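Side-chain contacts in caprin-2 (Danio rerio, PDB 4OUS), which probably acts in canonical Wnt signalling through its C1q domain, which assembles as a trimer and binds calcium: residues L68-M73 / E92-H97; G115-Y118 / Y124-F127; F57-L62 / V108-H113. The protein carries 1 engineered substitution. All blocks are in the same frame, centred on the assembly; numbering follows the deposited sequence. Where two conformers were deposited one is given.

Contact 1. Residues L68-M73 / E92-H97; sequences LYINLM and ETASNH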
ATOM      1  N   LEU A  68       3.147  16.209   7.069  1.00  6.85           N
ATOM      2  CA  LEU A  68       2.663  15.050   7.797  1.00  6.90           C
ATOM      3  C   LEU A  68       3.764  14.005   7.925  1.00  5.87           C
ATOM      4  O   LEU A  68       4.323  13.561   6.920  1.00  7.12           O
ATOM      5  CB  LEU A  68       1.443  14.454   7.096  1.00  6.83           C
ATOM      6  CG  LEU A  68       0.805  13.259   7.799  1.00  6.54           C
ATOM      7  CD1 LEU A  68       0.179  13.688   9.113  1.00  9.97           C
ATOM      8  CD2 LEU A  68      -0.227  12.565   6.921  1.00  7.62           C
ATOM      9  N   TYR A  69       4.076  13.628   9.161  1.00  6.05           N
ATOM     10  CA  TYR A  69       5.016  12.554   9.471  1.00  6.35           C
ATOM     11  C   TYR A  69       4.297  11.513  10.314  1.00  5.81           C
ATOM     12  O   TYR A  69       3.784  11.849  11.390  1.00  6.56           O
ATOM     13  CB  TYR A  69       6.212  13.069  10.264  1.00  6.80           C
ATOM     14  CG  TYR A  69       7.229  13.916   9.545  1.00  7.36           C
ATOM     15  CD1 TYR A  69       8.444  13.366   9.145  1.00  9.06           C
ATOM     16  CD2 TYR A  69       7.014  15.274   9.312  1.00  7.66           C
ATOM     17  CE1 TYR A  69       9.404  14.130   8.520  1.00 10.99           C
ATOM     18  CE2 TYR A  69       7.978  16.049   8.689  1.00  9.13           C
ATOM     19  CZ  TYR A  69       9.169  15.470   8.295  1.00  9.66           C
ATOM     20  OH  TYR A  69      10.134  16.228   7.666  1.00 13.31           O
ATOM     21  N   ILE A  70       4.284  10.271   9.845  1.00  5.95           N
ATOM     22  CA  ILE A  70       3.671   9.151  10.547  1.00  5.59           C
ATOM     23  C   ILE A  70       4.728   8.099  10.838  1.00  5.91           C
ATOM     24  O   ILE A  70       5.539   7.784   9.960  1.00  6.53           O
ATOM     25  CB  ILE A  70       2.555   8.492   9.698  1.00  6.31           C
ATOM     26  CG1 ILE A  70       1.488   9.501   9.273  1.00  7.90           C
ATOM     27  CG2 ILE A  70       1.935   7.313  10.427  1.00  7.63           C
ATOM     28  CD1 ILE A  70       0.671  10.047  10.413  1.00  9.56           C
ATOM     29  N   ASN A  71       4.714   7.538  12.047  1.00  5.80           N
ATOM     30  CA  ASN A  71       5.544   6.376  12.362  1.00  6.10           C
ATOM     31  C   ASN A  71       4.674   5.169  12.680  1.00  5.38           C
ATOM     32  O   ASN A  71       3.735   5.275  13.478  1.00  6.54           O
ATOM     33  CB  ASN A  71       6.454   6.617  13.574  1.00  6.79           C
ATOM     34  CG  ASN A  71       7.203   7.927  13.511  1.00  6.73           C
ATOM     35  OD1 ASN A  71       6.957   8.828  14.323  1.00  8.26           O
ATOM     36  ND2 ASN A  71       8.140   8.037  12.575  1.00  7.25           N
ATOM     37  N   LEU A  72       5.013   4.017  12.107  1.00  5.51           N
ATOM     38  CA  LEU A  72       4.482   2.745  12.578  1.00  5.77           C
ATOM     39  C   LEU A  72       5.370   2.279  13.726  1.00  5.31           C
ATOM     40  O   LEU A  72       6.570   2.063  13.539  1.00  6.68           O
ATOM     41  CB  LEU A  72       4.455   1.702  11.464  1.00  6.38           C
ATOM     42  CG  LEU A  72       3.949   0.314  11.871  1.00  7.47           C
ATOM     43  CD1 LEU A  72       2.449   0.295  12.090  1.00  9.92           C
ATOM     44  CD2 LEU A  72       4.373  -0.755  10.854  1.00  9.24           C
ATOM     45  N   MET A  73       4.777   2.177  14.906  1.00  5.92           N
ATOM     46  CA  MET A  73       5.468   1.846  16.142  1.00  6.17           C
ATOM     47  C   MET A  73       5.233   0.403  16.529  1.00  6.22           C
ATOM     48  O   MET A  73       4.121  -0.109  16.379  1.00  6.58           O
ATOM     49  CB  MET A  73       4.973   2.736  17.283  1.00  6.77           C
ATOM     50  CG  MET A  73       4.967   4.224  16.982  1.00  7.12           C
ATOM     51  SD  MET A  73       6.624   4.924  16.771  1.00  7.56           S
ATOM     52  CE  MET A  73       7.299   4.686  18.410  1.00  9.66           C
ATOM     53  N   GLU A  92      -2.530  15.387   0.892  1.00  8.16           N
ATOM     54  CA  GLU A  92      -1.476  14.486   0.469  1.00  7.74           C
ATOM     55  C   GLU A  92      -1.530  13.282   1.387  1.00  6.91           C
ATOM     56  O   GLU A  92      -2.055  13.386   2.495  1.00  7.99           O
ATOM     57  CB  GLU A  92      -0.093  15.132   0.543  1.00  8.84           C
ATOM     58  CG  GLU A  92       0.650  15.363  -0.762  1.00 11.34           C
ATOM     59  CD  GLU A  92       1.115  14.058  -1.423  1.00 10.85           C
ATOM     60  OE1 GLU A  92       0.517  12.981  -1.200  1.00 10.28           O
ATOM     61  OE2 GLU A  92       2.188  14.084  -2.060  1.00 10.79           O
ATOM     62  N   THR A  93      -0.962  12.163   0.956  1.00  7.04           N
ATOM     63  CA  THR A  93      -1.123  10.901   1.662  1.00  6.92           C
ATOM     64  C   THR A  93       0.215  10.336   2.106  1.00  5.87           C
ATOM     65  O   THR A  93       1.132  10.178   1.292  1.00  7.67           O
ATOM     66  CB  THR A  93      -1.853   9.877   0.778  1.00  8.39           C
ATOM     67  OG1 THR A  93      -3.059  10.470   0.283  1.00 10.17           O
ATOM     68  CG2 THR A  93      -2.188   8.612   1.552  1.00 10.40           C
ATOM     69  N   ALA A  94       0.315  10.033   3.397  1.00  5.95           N
ATOM     70  CA  ALA A  94       1.469   9.364   3.983  1.00  6.09           C
ATOM     71  C   ALA A  94       1.124   7.896   4.173  1.00  5.63           C
ATOM     72  O   ALA A  94       0.179   7.569   4.909  1.00  7.46           O
ATOM     73  CB  ALA A  94       1.847  10.009   5.310  1.00  7.23           C
ATOM     74  N   SER A  95       1.872   7.005   3.523  1.00  5.54           N
ATOM     75  CA  SER A  95       1.565   5.582   3.572  0.61  5.60           C
ATOM     76  C   SER A  95       2.822   4.743   3.687  1.00  4.89           C
ATOM     77  O   SER A  95       3.899   5.147   3.230  1.00  5.79           O
ATOM     78  CB  SER A  95       0.763   5.159   2.333  0.61  6.58           C
ATOM     79  OG  SER A  95       1.518   5.310   1.144  0.61  8.73           O
ATOM     80  N   ASN A  96       2.680   3.582   4.308  1.00  5.16           N
ATOM     81  CA  ASN A  96       3.738   2.587   4.311  1.00  5.03           C
ATOM     82  C   ASN A  96       3.141   1.243   4.729  1.00  5.02           C
ATOM     83  O   ASN A  96       1.915   1.100   4.864  1.00  5.93           O
ATOM     84  CB  ASN A  96       4.911   2.995   5.214  1.00  5.15           C
ATOM     85  CG  ASN A  96       6.255   2.534   4.662  1.00  5.43           C
ATOM     86  OD1 ASN A  96       6.348   1.474   4.039  1.00  5.83           O
ATOM     87  ND2 ASN A  96       7.301   3.316   4.896  1.00  6.97           N
ATOM     88  N   HIS A  97       4.010   0.266   4.918  1.00  5.83           N
ATOM     89  CA  HIS A  97       3.611  -1.086   5.244  1.00  5.68           C
ATOM     90  C   HIS A  97       4.779  -1.736   5.980  1.00  5.68           C
ATOM     91  O   HIS A  97       5.905  -1.225   5.933  1.00  6.33           O
ATOM     92  CB  HIS A  97       3.311  -1.866   3.971  1.00  6.48           C
ATOM     93  CG  HIS A  97       4.565  -2.251   3.263  1.00  7.15           C
ATOM     94  ND1 HIS A  97       5.263  -1.390   2.443  1.00  7.28           N
ATOM     95  CD2 HIS A  97       5.320  -3.369   3.367  1.00  7.92           C
ATOM     96  CE1 HIS A  97       6.372  -1.984   2.037  1.00  8.28           C
ATOM     97  NE2 HIS A  97       6.433  -3.182   2.588  1.00  8.82           N
TER
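In the β-sandwich of the C1q domain, the two sheets meet here where the methyl of Ala94, on strand 93-102, is met by two branched side chains, those of Leu68 and Ile70, from strand 68-74. Ala94 CB is 3.7 Å from Leu68 CD2 and 4.0 Å from Ile70 CG1, so a single small group serves both neighbours. Leu68 extends its CG anti to the backbone N (chi1 -178°), which carries the isobutyl group across the interface with CD2 leading. Ile70 meets the methyl through the CG1 methylene of its longer branch. With only a methyl on one side, the strands come close: the CA atoms of Ile70 and Ala94 are 6.9 Å apart. No hydrogen bond joins the two segments, as is usual between the facing sheets of the jelly-roll sandwich shared by C1q and TNF proteins.

At the start of 92-97 the Glu92 carboxylate folds back over its own chain. Its OE1 accepts the Thr93 N-H at 2.7 Å on the anti side, with the donor 25° out of the carboxylate plane, and this bond limits rotation of the group. The other oxygen, OE2, binds the calcium ion together with the OE2 atoms of Glu92 from the second and third subunits, and the metal probably offsets the mutual repulsion of three carboxylates. Further along, Asn96 OD1 lies 2.8 Å from its donor His97 N. Asn96 OD1 is also hydrogen-bonded to Thr126 OG1 of the second subunit, and His97, whose CB points to the outer side of its sheet, bonds through ND1 to His58 ND1 and through NE2 to Ser128 OG, both of that same subunit.

Contact 2. Residues G115-Y118 / Y124-F127; sequences GAIY and YSTF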
ATOM      1  N   GLY A 115       2.120  17.214  12.000  1.00  7.50           N
ATOM      2  CA  GLY A 115       1.064  17.391  11.026  1.00  8.09           C
ATOM      3  C   GLY A 115      -0.303  17.132  11.615  1.00  7.03           C
ATOM      4  O   GLY A 115      -0.471  17.038  12.836  1.00  8.82           O
ATOM      5  N   ALA A 116      -1.291  17.035  10.737  1.00  7.39           N
ATOM      6  CA  ALA A 116      -2.675  16.848  11.139  1.00  7.98           C
ATOM      7  C   ALA A 116      -3.368  15.971  10.108  1.00  6.74           C
ATOM      8  O   ALA A 116      -3.033  16.015   8.920  1.00  8.09           O
ATOM      9  CB  ALA A 116      -3.389  18.187  11.281  1.00  9.53           C
ATOM     10  N   ILE A 117      -4.328  15.179  10.573  1.00  7.07           N
ATOM     11  CA  ILE A 117      -4.958  14.130   9.782  1.00  6.82           C
ATOM     12  C   ILE A 117      -6.397  14.456   9.406  1.00  6.58           C
ATOM     13  O   ILE A 117      -7.176  14.905  10.247  1.00  7.63           O
ATOM     14  CB  ILE A 117      -4.936  12.794  10.560  1.00  7.14           C
ATOM     15  CG1 ILE A 117      -3.489  12.403  10.872  1.00  7.48           C
ATOM     16  CG2 ILE A 117      -5.684  11.694   9.807  1.00  7.98           C
ATOM     17  CD1 ILE A 117      -3.345  11.171  11.738  1.00  8.43           C
ATOM     18  N   TYR A 118      -6.745  14.196   8.148  1.00  6.62           N
ATOM     19  CA  TYR A 118      -8.100  14.340   7.658  1.00  7.07           C
ATOM     20  C   TYR A 118      -8.953  13.117   7.951  1.00  6.41           C
ATOM     21  O   TYR A 118      -8.602  11.991   7.569  1.00  7.88           O
ATOM     22  CB  TYR A 118      -8.084  14.586   6.148  1.00  7.89           C
ATOM     23  CG  TYR A 118      -9.448  14.896   5.589  1.00  8.68           C
ATOM     24  CD1 TYR A 118      -9.967  16.180   5.664  1.00 10.53           C
ATOM     25  CD2 TYR A 118     -10.229  13.904   5.006  1.00  8.71           C
ATOM     26  CE1 TYR A 118     -11.223  16.472   5.167  1.00 13.09           C
ATOM     27  CE2 TYR A 118     -11.484  14.188   4.507  1.00 10.58           C
ATOM     28  CZ  TYR A 118     -11.975  15.470   4.587  1.00 11.12           C
ATOM     29  OH  TYR A 118     -13.226  15.758   4.086  1.00 15.33           O
ATOM     30  N   TYR A 124     -10.685   8.065   4.239  1.00  6.42           N
ATOM     31  CA  TYR A 124      -9.401   8.202   3.556  1.00  6.12           C
ATOM     32  C   TYR A 124      -8.230   7.684   4.386  1.00  5.45           C
ATOM     33  O   TYR A 124      -7.249   7.175   3.837  1.00  7.32           O
ATOM     34  CB  TYR A 124      -9.130   9.667   3.216  1.00  7.03           C
ATOM     35  CG  TYR A 124     -10.082  10.265   2.226  1.00  6.44           C
ATOM     36  CD1 TYR A 124      -9.846  10.161   0.866  1.00  6.81           C
ATOM     37  CD2 TYR A 124     -11.215  10.955   2.643  1.00  7.84           C
ATOM     38  CE1 TYR A 124     -10.708  10.714  -0.057  1.00  8.00           C
ATOM     39  CE2 TYR A 124     -12.089  11.513   1.723  1.00  8.50           C
ATOM     40  CZ  TYR A 124     -11.819  11.388   0.377  1.00  6.95           C
ATOM     41  OH  TYR A 124     -12.660  11.927  -0.567  1.00  9.92           O
ATOM     42  N   SER A 125      -8.322   7.845   5.703  1.00  5.63           N
ATOM     43  CA  SER A 125      -7.211   7.590   6.610  1.00  5.35           C
ATOM     44  C   SER A 125      -7.441   6.288   7.348  1.00  5.21           C
ATOM     45  O   SER A 125      -8.384   6.178   8.146  1.00  5.99           O
ATOM     46  CB  SER A 125      -7.053   8.763   7.579  1.00  5.79           C
ATOM     47  OG  SER A 125      -6.694   9.935   6.858  1.00  6.22           O
ATOM     48  N   THR A 126      -6.590   5.306   7.061  1.00  5.27           N
ATOM     49  CA  THR A 126      -6.831   3.911   7.390  1.00  5.72           C
ATOM     50  C   THR A 126      -5.588   3.231   7.958  1.00  4.81           C
ATOM     51  O   THR A 126      -4.449   3.642   7.704  1.00  5.60           O
ATOM     52  CB  THR A 126      -7.246   3.136   6.144  1.00  5.98           C
ATOM     53  OG1 THR A 126      -6.184   3.269   5.192  1.00  6.76           O
ATOM     54  CG2 THR A 126      -8.552   3.667   5.559  1.00  7.28           C
ATOM     55  N   PHE A 127      -5.823   2.145   8.682  1.00  5.14           N
ATOM     56  CA  PHE A 127      -4.768   1.358   9.323  1.00  5.09           C
ATOM     57  C   PHE A 127      -5.297  -0.058   9.453  1.00  5.27           C
ATOM     58  O   PHE A 127      -6.362  -0.255  10.037  1.00  5.53           O
ATOM     59  CB  PHE A 127      -4.445   1.970  10.693  1.00  5.78           C
ATOM     60  CG  PHE A 127      -3.396   1.237  11.521  1.00  5.57           C
ATOM     61  CD1 PHE A 127      -2.326   0.563  10.954  1.00  5.63           C
ATOM     62  CD2 PHE A 127      -3.487   1.287  12.906  1.00  6.31           C
ATOM     63  CE1 PHE A 127      -1.376  -0.054  11.766  1.00  6.81           C
ATOM     64  CE2 PHE A 127      -2.549   0.686  13.715  1.00  7.11           C
ATOM     65  CZ  PHE A 127      -1.491   0.009  13.151  1.00  7.30           C
TER
HETATM   66  O   HOH W   1     -10.390   9.662   6.789  1.00  8.78           O
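Tyr118 O is gripped twice, by the hydroxyl of Ser125 and by a water molecule. Ser125 OG donates to Tyr118 O over 2.9 Å, in the carbonyl plane and with a C=O...OG angle of 155°. The water donates to Tyr118 O at 3.0 Å and accepts the backbone N-H of Ser125 at 3.0 Å, so side chain and main chain of one serine are both tied to the same carbonyl. A chi1 of -64° puts the Ser125 hydroxyl beside its own backbone N, and OG and N thus face Tyr118 O together, one directly and the other through the water. OG also accepts the Leu60 N-H, and the two bonds together restrict its rotation.

Two further contacts adjoin these bonds. The CG2 branch of Ile117 rests against the serine, 3.6 Å from Ser125 OG. Beside them, the rings of Tyr118 and Tyr124 approach obliquely, with their planes inclined at 68°. Tyr124 CD2 comes in at the rim of the Tyr118 ring, near its plane, 3.7 Å from Tyr118 CE2. Tyr118 also meets His91 edge-to-face, while Tyr124 packs on Leu60 and on Tyr69 of the third subunit.

The backbone of Tyr118 pairs with Leu60 and that of Thr126 with His58, so both segments border the end of strand 51-60, with Ser125 and the water spanning the gap between them. This is the connection between the last two strands of the C1q β-sandwich, 107-114 and 125-134, drawn together over one end of the domain.

Contact 3. Residues F57-L62 / V108-H113; sequences FHILKL and VWLRLH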
ATOM      1  N   PHE A  57      -0.862   1.153   6.157  1.00  4.94           N
ATOM      2  CA  PHE A  57      -1.594   2.355   6.528  1.00  4.94           C
ATOM      3  C   PHE A  57      -1.534   3.388   5.419  1.00  4.61           C
ATOM      4  O   PHE A  57      -0.572   3.439   4.651  1.00  4.90           O
ATOM      5  CB  PHE A  57      -1.077   2.945   7.852  1.00  6.01           C
ATOM      6  CG  PHE A  57       0.341   3.446   7.810  1.00  5.96           C
ATOM      7  CD1 PHE A  57       0.615   4.760   7.458  1.00  7.30           C
ATOM      8  CD2 PHE A  57       1.397   2.625   8.165  1.00  7.82           C
ATOM      9  CE1 PHE A  57       1.918   5.239   7.438  1.00  8.71           C
ATOM     10  CE2 PHE A  57       2.701   3.108   8.145  1.00  9.32           C
ATOM     11  CZ  PHE A  57       2.954   4.412   7.788  1.00  9.78           C
ATOM     12  N   HIS A  58      -2.580   4.210   5.361  1.00  4.76           N
ATOM     13  CA  HIS A  58      -2.718   5.307   4.413  1.00  5.33           C
ATOM     14  C   HIS A  58      -3.328   6.468   5.173  1.00  5.36           C
ATOM     15  O   HIS A  58      -4.471   6.349   5.621  1.00  6.62           O
ATOM     16  CB  HIS A  58      -3.631   4.928   3.243  1.00  6.48           C
ATOM     17  CG  HIS A  58      -3.035   3.941   2.293  1.00  6.12           C
ATOM     18  ND1 HIS A  58      -3.093   2.576   2.478  1.00  6.91           N
ATOM     19  CD2 HIS A  58      -2.371   4.141   1.133  1.00  7.39           C
ATOM     20  CE1 HIS A  58      -2.483   1.980   1.468  1.00  8.04           C
ATOM     21  NE2 HIS A  58      -2.041   2.906   0.636  1.00  8.89           N
ATOM     22  N   ILE A  59      -2.604   7.573   5.329  1.00  5.50           N
ATOM     23  CA  ILE A  59      -3.096   8.679   6.141  1.00  5.84           C
ATOM     24  C   ILE A  59      -3.139   9.960   5.307  1.00  5.39           C
ATOM     25  O   ILE A  59      -2.116  10.393   4.787  1.00  6.30           O
ATOM     26  CB  ILE A  59      -2.215   8.892   7.390  1.00  6.82           C
ATOM     27  CG1 ILE A  59      -2.058   7.591   8.202  1.00  7.53           C
ATOM     28  CG2 ILE A  59      -2.768  10.016   8.242  1.00  7.22           C
ATOM     29  CD1 ILE A  59      -3.331   7.053   8.808  1.00  8.01           C
ATOM     30  N   LEU A  60      -4.320  10.558   5.175  1.00  5.71           N
ATOM     31  CA  LEU A  60      -4.475  11.791   4.414  1.00  5.95           C
ATOM     32  C   LEU A  60      -4.269  12.987   5.337  1.00  5.89           C
ATOM     33  O   LEU A  60      -4.888  13.052   6.405  1.00  6.65           O
ATOM     34  CB  LEU A  60      -5.862  11.853   3.769  1.00  6.89           C
ATOM     35  CG  LEU A  60      -6.069  12.962   2.737  1.00  7.23           C
ATOM     36  CD1 LEU A  60      -5.329  12.634   1.447  1.00 10.18           C
ATOM     37  CD2 LEU A  60      -7.550  13.201   2.470  1.00  9.54           C
ATOM     38  N   LYS A  61      -3.415  13.926   4.940  1.00  6.46           N
ATOM     39  CA  LYS A  61      -3.174  15.109   5.764  1.00  6.92           C
ATOM     40  C   LYS A  61      -4.191  16.206   5.515  1.00  6.84           C
ATOM     41  O   LYS A  61      -4.788  16.279   4.438  1.00  7.93           O
ATOM     42  CB  LYS A  61      -1.769  15.666   5.525  1.00  7.66           C
ATOM     43  CG  LYS A  61      -1.570  16.378   4.190  1.00  7.67           C
ATOM     44  CD  LYS A  61      -0.101  16.743   3.925  1.00  8.26           C
ATOM     45  CE  LYS A  61       0.485  17.687   4.968  1.00  9.08           C
ATOM     46  NZ  LYS A  61      -0.160  19.025   4.942  1.00  9.56           N
ATOM     47  N   LEU A  62      -4.378  17.062   6.515  1.00  8.12           N
ATOM     48  CA  LEU A  62      -5.106  18.307   6.313  1.00  8.32           C
ATOM     49  C   LEU A  62      -4.343  19.187   5.332  1.00  8.99           C
ATOM     50  O   LEU A  62      -3.106  19.149   5.255  1.00  9.62           O
ATOM     51  CB  LEU A  62      -5.309  19.061   7.628  1.00  8.77           C
ATOM     52  CG  LEU A  62      -6.139  18.375   8.712  1.00  9.59           C
ATOM     53  CD1 LEU A  62      -6.447  19.349   9.841  1.00 10.97           C
ATOM     54  CD2 LEU A  62      -7.420  17.820   8.132  1.00 10.88           C
ATOM     55  N   VAL A 108       1.271  -2.618  18.383  1.00  7.28           N
ATOM     56  CA  VAL A 108       1.614  -1.937  17.150  1.00  6.54           C
ATOM     57  C   VAL A 108       0.592  -0.820  16.951  1.00  6.34           C
ATOM     58  O   VAL A 108      -0.611  -1.028  17.147  1.00  6.94           O
ATOM     59  CB  VAL A 108       1.634  -2.913  15.955  1.00  7.19           C
ATOM     60  CG1 VAL A 108       1.899  -2.175  14.655  1.00  7.03           C
ATOM     61  CG2 VAL A 108       2.686  -3.998  16.179  1.00  8.64           C
ATOM     62  N   TRP A 109       1.073   0.368  16.604  1.00  6.15           N
ATOM     63  CA  TRP A 109       0.230   1.553  16.577  1.00  5.96           C
ATOM     64  C   TRP A 109       0.864   2.604  15.683  1.00  5.36           C
ATOM     65  O   TRP A 109       2.044   2.499  15.337  1.00  6.75           O
ATOM     66  CB  TRP A 109       0.013   2.098  17.999  1.00  7.18           C
ATOM     67  CG  TRP A 109       1.270   2.326  18.812  1.00  7.65           C
ATOM     68  CD1 TRP A 109       2.061   1.366  19.388  1.00  7.77           C
ATOM     69  CD2 TRP A 109       1.851   3.590  19.159  1.00  6.95           C
ATOM     70  NE1 TRP A 109       3.097   1.958  20.066  1.00  7.81           N
ATOM     71  CE2 TRP A 109       2.992   3.321  19.940  1.00  7.36           C
ATOM     72  CE3 TRP A 109       1.516   4.920  18.884  1.00  7.48           C
ATOM     73  CZ2 TRP A 109       3.805   4.335  20.447  1.00  8.03           C
ATOM     74  CZ3 TRP A 109       2.319   5.926  19.395  1.00  8.50           C
ATOM     75  CH2 TRP A 109       3.453   5.628  20.165  1.00  8.50           C
ATOM     76  N   LEU A 110       0.074   3.595  15.282  1.00  5.95           N
ATOM     77  CA  LEU A 110       0.581   4.699  14.485  1.00  5.96           C
ATOM     78  C   LEU A 110       0.737   5.946  15.335  1.00  5.39           C
ATOM     79  O   LEU A 110      -0.150   6.305  16.119  1.00  6.56           O
ATOM     80  CB  LEU A 110      -0.338   5.006  13.308  1.00  6.14           C
ATOM     81  CG  LEU A 110      -0.544   3.890  12.286  1.00  6.59           C
ATOM     82  CD1 LEU A 110      -1.482   4.364  11.189  1.00  7.70           C
ATOM     83  CD2 LEU A 110       0.761   3.419  11.690  1.00  9.48           C
ATOM     84  N   ARG A 111       1.875   6.602  15.161  1.00  5.96           N
ATOM     85  CA  ARG A 111       2.186   7.851  15.828  1.00  6.51           C
ATOM     86  C   ARG A 111       2.127   9.007  14.837  1.00  5.96           C
ATOM     87  O   ARG A 111       2.741   8.953  13.764  1.00  6.34           O
ATOM     88  CB  ARG A 111       3.575   7.789  16.468  1.00  6.42           C
ATOM     89  CG  ARG A 111       3.917   9.021  17.282  1.00  7.96           C
ATOM     90  CD  ARG A 111       5.209   8.847  18.043  1.00  8.55           C
ATOM     91  NE  ARG A 111       6.363   8.883  17.158  1.00  8.08           N
ATOM     92  CZ  ARG A 111       7.618   8.897  17.595  1.00  9.75           C
ATOM     93  NH1 ARG A 111       7.864   8.868  18.899  1.00 12.26           N
ATOM     94  NH2 ARG A 111       8.624   8.946  16.735  1.00 12.18           N
ATOM     95  N   LEU A 112       1.399  10.054  15.218  1.00  5.98           N
ATOM     96  CA  LEU A 112       1.410  11.315  14.506  1.00  6.35           C
ATOM     97  C   LEU A 112       2.598  12.107  15.016  1.00  5.90           C
ATOM     98  O   LEU A 112       2.544  12.687  16.098  1.00  7.32           O
ATOM     99  CB  LEU A 112       0.100  12.072  14.723  1.00  6.10           C
ATOM    100  CG  LEU A 112      -0.011  13.421  14.024  1.00  6.62           C
ATOM    101  CD1 LEU A 112       0.162  13.282  12.525  1.00  7.33           C
ATOM    102  CD2 LEU A 112      -1.344  14.076  14.354  1.00  7.58           C
ATOM    103  N   HIS A 113       3.702  12.065  14.288  1.00  6.27           N
ATOM    104  CA  HIS A 113       4.894  12.777  14.717  1.00  6.49           C
ATOM    105  C   HIS A 113       4.683  14.286  14.571  1.00  5.92           C
ATOM    106  O   HIS A 113       4.824  15.029  15.542  1.00  7.83           O
ATOM    107  CB  HIS A 113       6.108  12.303  13.924  1.00  7.01           C
ATOM    108  CG  HIS A 113       7.318  13.152  14.130  1.00  8.23           C
ATOM    109  ND1 HIS A 113       7.906  13.322  15.364  1.00 10.64           N
ATOM    110  CD2 HIS A 113       8.030  13.908  13.263  1.00  9.12           C
ATOM    111  CE1 HIS A 113       8.939  14.141  15.244  1.00 11.43           C
ATOM    112  NE2 HIS A 113       9.039  14.505  13.979  1.00 12.62           N
TER
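Leu110 lays both of its methyls against the same side of Phe57. Its CD2 lies over one face of the phenyl ring in a CH-pi contact, 4.0 Å from the ring centroid and 25° off the normal, displaced toward the rim at Phe57 CD2. The other methyl, Leu110 CD1, packs at 3.6 Å against Phe57 CB, and it meets Ile59 CD1 tip to tip at 4.0 Å. The phenyl group takes up the sterically demanding position between backbone N and carbonyl carbon (chi1 65°), which swings the ring toward strand 68-74, where Ile70 packs on it. Phe127 touches both Phe57 and Leu110, and Ile117 packs on Ile59.

Beyond the apolar contacts, the chain leaving the strand is tied by its own lysine: Lys61 NZ donates to Leu62 O at 3.0 Å, nearly in line with the carbonyl bond, and is also hydrogen-bonded to Val66 O.

Strand 51-60 is flanked by strands 93-102 and 125-134 in one sheet, and strand 107-114 pairs with 68-74 in the other; Leu110 thus bridges the two sheets in the interior of the sandwich.

Following the chain, 57-62 comes first and meets 108-113, so contact 3 closes a long loop of 45 residues. Contact 1, between 68-73 and 92-97, is nested inside it; both span the two sheets, with 51-60 beside 93-102 in one and 68-74 beside 107-114 in the other. The probable backbone hydrogen bonds Ile59 N to Ala94 O and Met73 N to Trp109 O join these neighbours. Contact 2 follows in series, closing the short loop between 115-118 and 124-127. It borders contact 3 through the backbone of Leu60 and His58, and Leu68 of contact 1 packs against Ile117. All three contacts also touch the third subunit.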